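Acyl-coenzyme A oxidase acox-1.1 (Caenorhabditis elegans, PDB 5K3H) catalyses the first step of peroxisomal beta-oxidation, using FAD and oxygen to desaturate acyl-CoA thioesters to (2E)-enoyl-CoA with release of hydrogen peroxide. Local coordinates at residues B[123-136]-B[260-272]. Sequence-based numbering, arbitrary orientation.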
ATOM      1  N   ALA B 123      27.776  11.343   9.994  1.00 32.52           N
ATOM      2  CA  ALA B 123      27.779  12.074  11.257  1.00 32.97           C
ATOM      3  C   ALA B 123      29.210  12.343  11.738  1.00 34.67           C
ATOM      4  O   ALA B 123      29.510  13.428  12.248  1.00 35.05           O
ATOM      5  CB  ALA B 123      26.958  11.310  12.294  1.00 33.08           C
ATOM      6  N   LEU B 124      30.113  11.367  11.579  1.00 32.57           N
ATOM      7  CA  LEU B 124      31.510  11.581  11.954  1.00 34.36           C
ATOM      8  C   LEU B 124      32.166  12.680  11.127  1.00 35.37           C
ATOM      9  O   LEU B 124      32.921  13.495  11.667  1.00 33.70           O
ATOM     10  CB  LEU B 124      32.308  10.286  11.823  1.00 36.16           C
ATOM     11  CG  LEU B 124      32.003   9.236  12.876  1.00 37.84           C
ATOM     12  CD1 LEU B 124      32.701   7.937  12.555  1.00 38.52           C
ATOM     13  CD2 LEU B 124      32.483   9.796  14.209  1.00 37.33           C
ATOM     14  N   ASN B 125      31.927  12.694   9.813  1.00 37.21           N
ATOM     15  CA  ASN B 125      32.432  13.787   8.985  1.00 37.62           C
ATOM     16  C   ASN B 125      31.930  15.136   9.481  1.00 35.59           C
ATOM     17  O   ASN B 125      32.703  16.091   9.602  1.00 35.32           O
ATOM     18  CB  ASN B 125      32.001  13.590   7.530  1.00 38.67           C
ATOM     19  CG  ASN B 125      32.794  12.516   6.827  1.00 41.00           C
ATOM     20  OD1 ASN B 125      33.998  12.365   7.062  1.00 42.63           O
ATOM     21  ND2 ASN B 125      32.121  11.745   5.965  1.00 43.07           N
ATOM     22  N   ALA B 126      30.631  15.221   9.785  1.00 39.12           N
ATOM     23  CA  ALA B 126      29.966  16.501  10.029  1.00 39.01           C
ATOM     24  C   ALA B 126      30.219  17.064  11.419  1.00 38.67           C
ATOM     25  O   ALA B 126      30.240  18.290  11.582  1.00 38.73           O
ATOM     26  CB  ALA B 126      28.460  16.350   9.811  1.00 38.32           C
ATOM     27  N   GLN B 127      30.397  16.204  12.429  1.00 38.07           N
ATOM     28  CA  GLN B 127      30.354  16.630  13.822  1.00 37.90           C
ATOM     29  C   GLN B 127      31.606  16.297  14.623  1.00 35.21           C
ATOM     30  O   GLN B 127      31.872  16.970  15.627  1.00 34.06           O
ATOM     31  CB  GLN B 127      29.142  15.999  14.535  1.00 40.69           C
ATOM     32  CG  GLN B 127      27.793  16.151  13.808  1.00 43.70           C
ATOM     33  CD  GLN B 127      26.758  15.108  14.260  1.00 47.74           C
ATOM     34  OE1 GLN B 127      27.060  14.241  15.088  1.00 49.78           O
ATOM     35  NE2 GLN B 127      25.544  15.188  13.717  1.00 46.40           N
ATOM     36  N   ALA B 128      32.362  15.272  14.236  1.00 37.65           N
ATOM     37  CA  ALA B 128      33.574  14.915  14.953  1.00 39.32           C
ATOM     38  C   ALA B 128      34.699  15.879  14.580  1.00 41.37           C
ATOM     39  O   ALA B 128      34.769  16.359  13.442  1.00 39.89           O
ATOM     40  CB  ALA B 128      33.976  13.471  14.650  1.00 38.70           C
ATOM     41  N   SER B 129      35.533  16.222  15.564  1.00 39.78           N
ATOM     42  CA  SER B 129      36.699  17.041  15.280  1.00 43.37           C
ATOM     43  C   SER B 129      37.691  16.254  14.429  1.00 44.35           C
ATOM     44  O   SER B 129      37.627  15.025  14.337  1.00 46.14           O
ATOM     45  CB  SER B 129      37.365  17.509  16.576  1.00 42.00           C
ATOM     46  OG  SER B 129      38.087  16.449  17.201  1.00 42.09           O
ATOM     47  N   ASP B 130      38.640  16.980  13.845  1.00 43.99           N
ATOM     48  CA  ASP B 130      39.686  16.365  13.046  1.00 44.65           C
ATOM     49  C   ASP B 130      40.347  15.318  13.932  1.00 43.16           C
ATOM     50  O   ASP B 130      40.449  14.152  13.555  1.00 43.99           O
ATOM     51  CB  ASP B 130      40.709  17.407  12.597  1.00 45.85           C
ATOM     52  CG  ASP B 130      40.378  18.002  11.242  1.00 48.64           C
ATOM     53  OD1 ASP B 130      40.565  17.305  10.223  1.00 54.87           O
ATOM     54  OD2 ASP B 130      39.929  19.167  11.197  1.00 50.50           O
ATOM     55  N   GLU B 131      40.789  15.737  15.117  1.00 43.96           N
ATOM     56  CA  GLU B 131      41.405  14.801  16.050  1.00 46.08           C
ATOM     57  C   GLU B 131      40.485  13.614  16.323  1.00 46.92           C
ATOM     58  O   GLU B 131      40.956  12.486  16.508  1.00 49.39           O
ATOM     59  CB  GLU B 131      41.775  15.532  17.336  1.00 49.03           C
ATOM     60  CG  GLU B 131      42.499  14.702  18.365  1.00 51.58           C
ATOM     61  CD  GLU B 131      42.964  15.559  19.541  1.00 54.35           C
ATOM     62  OE1 GLU B 131      42.515  16.730  19.639  1.00 55.31           O
ATOM     63  OE2 GLU B 131      43.804  15.078  20.339  1.00 56.19           O
ATOM     64  N   GLN B 132      39.167  13.857  16.399  1.00 41.83           N
ATOM     65  CA  GLN B 132      38.227  12.759  16.628  1.00 42.72           C
ATOM     66  C   GLN B 132      38.074  11.870  15.393  1.00 39.77           C
ATOM     67  O   GLN B 132      37.996  10.641  15.515  1.00 38.51           O
ATOM     68  CB  GLN B 132      36.875  13.306  17.100  1.00 42.68           C
ATOM     69  CG  GLN B 132      36.914  13.796  18.546  1.00 42.27           C
ATOM     70  CD  GLN B 132      35.704  14.626  18.946  1.00 42.09           C
ATOM     71  OE1 GLN B 132      35.160  15.373  18.136  1.00 41.86           O
ATOM     72  NE2 GLN B 132      35.275  14.493  20.200  1.00 42.39           N
ATOM     73  N   GLN B 133      38.034  12.473  14.199  1.00 42.84           N
ATOM     74  CA  GLN B 133      37.945  11.702  12.959  1.00 42.28           C
ATOM     75  C   GLN B 133      39.126  10.758  12.797  1.00 44.06           C
ATOM     76  O   GLN B 133      38.965   9.615  12.339  1.00 42.24           O
ATOM     77  CB  GLN B 133      37.863  12.654  11.777  1.00 41.35           C
ATOM     78  CG  GLN B 133      36.573  13.435  11.738  1.00 40.04           C
ATOM     79  CD  GLN B 133      36.533  14.373  10.577  1.00 38.19           C
ATOM     80  OE1 GLN B 133      37.489  14.462   9.825  1.00 38.59           O
ATOM     81  NE2 GLN B 133      35.438  15.101  10.433  1.00 37.58           N
ATOM     82  N   ALA B 134      40.331  11.231  13.144  1.00 42.08           N
ATOM     83  CA  ALA B 134      41.521  10.388  13.080  1.00 45.60           C
ATOM     84  C   ALA B 134      41.372   9.143  13.941  1.00 46.77           C
ATOM     85  O   ALA B 134      41.955   8.098  13.631  1.00 51.00           O
ATOM     86  CB  ALA B 134      42.758  11.200  13.493  1.00 45.29           C
ATOM     87  N   LYS B 135      40.575   9.234  15.008  1.00 44.19           N
ATOM     88  CA  LYS B 135      40.393   8.136  15.945  1.00 43.56           C
ATOM     89  C   LYS B 135      39.218   7.223  15.590  1.00 40.77           C
ATOM     90  O   LYS B 135      39.364   5.992  15.643  1.00 41.67           O
ATOM     91  CB  LYS B 135      40.157   8.699  17.349  1.00 45.74           C
ATOM     92  CG  LYS B 135      40.065   7.638  18.452  1.00 50.51           C
ATOM     93  CD  LYS B 135      39.749   8.262  19.830  1.00 51.60           C
ATOM     94  CE  LYS B 135      40.891   9.136  20.370  1.00 55.58           C
ATOM     95  NZ  LYS B 135      40.538   9.606  21.757  1.00 56.51           N
ATOM     96  N   TRP B 136      38.084   7.775  15.158  1.00 43.43           N
ATOM     97  CA  TRP B 136      36.873   6.987  14.898  1.00 39.43           C
ATOM     98  C   TRP B 136      36.506   6.841  13.426  1.00 38.32           C
ATOM     99  O   TRP B 136      36.091   5.759  13.003  1.00 38.07           O
ATOM    100  CB  TRP B 136      35.688   7.588  15.661  1.00 38.26           C
ATOM    101  CG  TRP B 136      35.839   7.457  17.144  1.00 38.78           C
ATOM    102  CD1 TRP B 136      36.147   6.320  17.839  1.00 38.10           C
ATOM    103  CD2 TRP B 136      35.692   8.491  18.122  1.00 36.08           C
ATOM    104  NE1 TRP B 136      36.197   6.581  19.183  1.00 37.75           N
ATOM    105  CE2 TRP B 136      35.920   7.908  19.386  1.00 37.14           C
ATOM    106  CE3 TRP B 136      35.378   9.855  18.055  1.00 35.37           C
ATOM    107  CZ2 TRP B 136      35.850   8.639  20.575  1.00 36.42           C
ATOM    108  CZ3 TRP B 136      35.310  10.583  19.243  1.00 35.03           C
ATOM    109  CH2 TRP B 136      35.549   9.971  20.481  1.00 35.91           C
ATOM    110  N   ILE B 260      30.991   7.923  29.646  1.00 28.21           N
ATOM    111  CA  ILE B 260      31.923   8.038  28.523  1.00 28.43           C
ATOM    112  C   ILE B 260      32.809   9.265  28.757  1.00 29.60           C
ATOM    113  O   ILE B 260      32.397  10.206  29.470  1.00 29.42           O
ATOM    114  CB  ILE B 260      31.184   8.101  27.168  1.00 27.59           C
ATOM    115  CG1 ILE B 260      30.297   9.343  27.064  1.00 27.41           C
ATOM    116  CG2 ILE B 260      30.345   6.852  26.942  1.00 27.21           C
ATOM    117  CD1 ILE B 260      29.573   9.459  25.734  1.00 27.21           C
ATOM    118  N   PRO B 261      34.033   9.287  28.214  1.00 29.15           N
ATOM    119  CA  PRO B 261      34.925  10.439  28.425  1.00 29.97           C
ATOM    120  C   PRO B 261      34.341  11.738  27.886  1.00 30.45           C
ATOM    121  O   PRO B 261      33.487  11.750  27.001  1.00 31.06           O
ATOM    122  CB  PRO B 261      36.197  10.052  27.658  1.00 29.60           C
ATOM    123  CG  PRO B 261      36.150   8.552  27.560  1.00 29.60           C
ATOM    124  CD  PRO B 261      34.714   8.159  27.551  1.00 29.17           C
ATOM    125  N   ARG B 262      34.838  12.850  28.430  1.00 29.95           N
ATOM    126  CA  ARG B 262      34.438  14.161  27.938  1.00 31.41           C
ATOM    127  C   ARG B 262      34.614  14.277  26.430  1.00 32.59           C
ATOM    128  O   ARG B 262      33.767  14.860  25.737  1.00 32.84           O
ATOM    129  CB  ARG B 262      35.250  15.266  28.622  1.00 32.10           C
ATOM    130  CG  ARG B 262      34.729  16.663  28.302  1.00 32.39           C
ATOM    131  CD  ARG B 262      35.609  17.786  28.765  1.00 32.61           C
ATOM    132  NE  ARG B 262      36.671  18.126  27.819  1.00 33.99           N
ATOM    133  CZ  ARG B 262      37.924  17.692  27.903  1.00 33.78           C
ATOM    134  NH1 ARG B 262      38.286  16.897  28.907  1.00 36.20           N
ATOM    135  NH2 ARG B 262      38.817  18.070  26.996  1.00 33.65           N
ATOM    136  N   THR B 263      35.712  13.732  25.900  1.00 34.92           N
ATOM    137  CA  THR B 263      36.051  13.906  24.491  1.00 35.20           C
ATOM    138  C   THR B 263      35.259  12.994  23.557  1.00 33.64           C
ATOM    139  O   THR B 263      35.489  13.045  22.342  1.00 33.80           O
ATOM    140  CB  THR B 263      37.551  13.674  24.284  1.00 36.90           C
ATOM    141  OG1 THR B 263      37.912  12.411  24.862  1.00 40.23           O
ATOM    142  CG2 THR B 263      38.371  14.789  24.929  1.00 36.91           C
ATOM    143  N   ASN B 264      34.322  12.183  24.078  1.00 33.74           N
ATOM    144  CA  ASN B 264      33.363  11.490  23.216  1.00 32.44           C
ATOM    145  C   ASN B 264      32.225  12.390  22.757  1.00 31.08           C
ATOM    146  O   ASN B 264      31.466  11.973  21.881  1.00 30.51           O
ATOM    147  CB  ASN B 264      32.772  10.253  23.894  1.00 33.11           C
ATOM    148  CG  ASN B 264      33.706   9.059  23.865  1.00 33.21           C
ATOM    149  OD1 ASN B 264      34.911   9.196  24.019  1.00 32.74           O
ATOM    150  ND2 ASN B 264      33.145   7.876  23.659  1.00 32.59           N
ATOM    151  N   LEU B 265      32.068  13.578  23.347  1.00 31.51           N
ATOM    152  CA  LEU B 265      31.244  14.617  22.748  1.00 31.79           C
ATOM    153  C   LEU B 265      31.869  15.034  21.423  1.00 33.24           C
ATOM    154  O   LEU B 265      33.043  15.412  21.384  1.00 32.35           O
ATOM    155  CB  LEU B 265      31.140  15.825  23.685  1.00 31.41           C
ATOM    156  CG  LEU B 265      30.571  17.132  23.094  1.00 30.21           C
ATOM    157  CD1 LEU B 265      29.067  17.032  22.851  1.00 30.59           C
ATOM    158  CD2 LEU B 265      30.884  18.356  23.945  1.00 29.86           C
ATOM    159  N   LEU B 266      31.102  14.933  20.330  1.00 33.73           N
ATOM    160  CA  LEU B 266      31.604  15.311  19.009  1.00 34.83           C
ATOM    161  C   LEU B 266      31.744  16.831  18.953  1.00 36.48           C
ATOM    162  O   LEU B 266      30.753  17.558  19.106  1.00 36.27           O
ATOM    163  CB  LEU B 266      30.659  14.804  17.919  1.00 35.33           C
ATOM    164  CG  LEU B 266      30.427  13.278  17.893  1.00 34.76           C
ATOM    165  CD1 LEU B 266      29.698  12.834  16.636  1.00 34.86           C
ATOM    166  CD2 LEU B 266      31.740  12.507  18.070  1.00 34.75           C
ATOM    167  N   MET B 267      32.970  17.320  18.743  1.00 35.23           N
ATOM    168  CA  MET B 267      33.295  18.708  19.065  1.00 37.96           C
ATOM    169  C   MET B 267      33.873  19.492  17.886  1.00 42.19           C
ATOM    170  O   MET B 267      34.705  20.383  18.071  1.00 45.86           O
ATOM    171  CB  MET B 267      34.265  18.758  20.243  1.00 37.88           C
ATOM    172  CG  MET B 267      33.608  18.547  21.585  1.00 37.20           C
ATOM    173  SD  MET B 267      34.745  18.748  22.969  1.00 39.68           S
ATOM    174  CE  MET B 267      35.301  17.069  23.220  1.00 37.49           C
ATOM    175  N   ARG B 268      33.415  19.224  16.660  1.00 40.06           N
ATOM    176  CA  ARG B 268      33.875  20.045  15.544  1.00 43.09           C
ATOM    177  C   ARG B 268      33.397  21.484  15.696  1.00 43.15           C
ATOM    178  O   ARG B 268      34.156  22.429  15.453  1.00 44.60           O
ATOM    179  CB  ARG B 268      33.395  19.462  14.211  1.00 46.27           C
ATOM    180  CG  ARG B 268      33.759  20.311  12.981  1.00 46.63           C
ATOM    181  CD  ARG B 268      33.657  19.503  11.687  1.00 47.76           C
ATOM    182  NE  ARG B 268      34.691  18.474  11.688  1.00 49.63           N
ATOM    183  CZ  ARG B 268      35.827  18.541  10.998  1.00 47.96           C
ATOM    184  NH1 ARG B 268      36.082  19.588  10.223  1.00 45.30           N
ATOM    185  NH2 ARG B 268      36.715  17.561  11.096  1.00 49.07           N
ATOM    186  N   HIS B 269      32.166  21.667  16.155  1.00 42.94           N
ATOM    187  CA  HIS B 269      31.533  22.972  16.201  1.00 44.94           C
ATOM    188  C   HIS B 269      31.179  23.438  17.602  1.00 41.58           C
ATOM    189  O   HIS B 269      30.885  24.624  17.786  1.00 43.95           O
ATOM    190  CB  HIS B 269      30.252  22.951  15.354  1.00 48.90           C
ATOM    191  CG  HIS B 269      30.492  22.617  13.917  1.00 55.65           C
ATOM    192  ND1 HIS B 269      29.814  21.608  13.264  1.00 59.78           N
ATOM    193  CD2 HIS B 269      31.329  23.162  13.003  1.00 57.20           C
ATOM    194  CE1 HIS B 269      30.228  21.542  12.011  1.00 58.40           C
ATOM    195  NE2 HIS B 269      31.143  22.478  11.825  1.00 58.43           N
ATOM    196  N   THR B 270      31.148  22.538  18.573  1.00 41.59           N
ATOM    197  CA  THR B 270      30.845  22.829  19.963  1.00 40.14           C
ATOM    198  C   THR B 270      31.968  22.307  20.844  1.00 38.55           C
ATOM    199  O   THR B 270      32.489  21.220  20.603  1.00 38.53           O
ATOM    200  CB  THR B 270      29.506  22.168  20.362  1.00 41.08           C
ATOM    201  OG1 THR B 270      28.424  22.710  19.588  1.00 41.42           O
ATOM    202  CG2 THR B 270      29.244  22.273  21.832  1.00 42.49           C
ATOM    203  N   LYS B 271      32.359  23.080  21.852  1.00 38.37           N
ATOM    204  CA  LYS B 271      33.359  22.628  22.809  1.00 40.12           C
ATOM    205  C   LYS B 271      32.786  22.646  24.216  1.00 37.26           C
ATOM    206  O   LYS B 271      31.996  23.533  24.565  1.00 35.03           O
ATOM    207  CB  LYS B 271      34.664  23.468  22.762  1.00 42.68           C
ATOM    208  CG  LYS B 271      35.584  23.160  21.574  1.00 47.06           C
ATOM    209  CD  LYS B 271      35.045  23.689  20.239  1.00 50.65           C
ATOM    210  CE  LYS B 271      35.978  23.328  19.084  1.00 51.86           C
ATOM    211  NZ  LYS B 271      35.517  23.924  17.796  1.00 53.19           N
ATOM    212  N   VAL B 272      33.176  21.641  25.000  1.00 32.97           N
ATOM    213  CA  VAL B 272      32.998  21.636  26.447  1.00 32.73           C
ATOM    214  C   VAL B 272      34.361  21.326  27.047  1.00 33.06           C
ATOM    215  O   VAL B 272      34.908  20.236  26.825  1.00 32.22           O
ATOM    216  CB  VAL B 272      31.938  20.615  26.915  1.00 32.65           C
ATOM    217  CG1 VAL B 272      31.994  20.411  28.422  1.00 31.06           C
ATOM    218  CG2 VAL B 272      30.542  21.071  26.504  1.00 32.41           C
TER
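Gln-132 reaches from the first turn of helix 130-141 into the 3-10 turn and loop of residues 262-268 and ties their backbone down at three places. Its CB leaves the helix on the side of that loop, and with CG anti to the carbonyl carbon (chi1 -74°) and the chain extended beyond it, CG comes to 4.1 Å from Thr-263 O. CD comes close to Leu-265 O, which lies near the plane of the amide, and the amide then divides its work. NE2 gives its hydrogens to Thr-263 O at 2.6 Å and to Leu-265 O at 2.7 Å, both close to the amide plane, while OE1 uses its lone pairs on Met-267 N (3.0 Å) and on Ser-129 N. With four bonds on two atoms, the rotation of this buried amide is fixed. Ser-129 is the N-cap of the helix and forms a capping box with Gln-132, whose backbone N donates to Ser-129 OG. The turn between helices 114-127 and 130-141 of the acyl-CoA oxidase N-terminal region is thus fastened to the 3-10 turn and loop that follow strand 258-261 of the beta domain. Further along, Arg-268 N bonds to Gln-127 O, and its NE meets Ala-128 O in the guanidinium plane at 2.7 Å; NH2 makes a long salt bridge to Asp-130 OD2 (3.6 Å). Leu-266 fills the apolar side, its CD2 4.2 Å from both Ala-128 CB and Trp-136 CZ3.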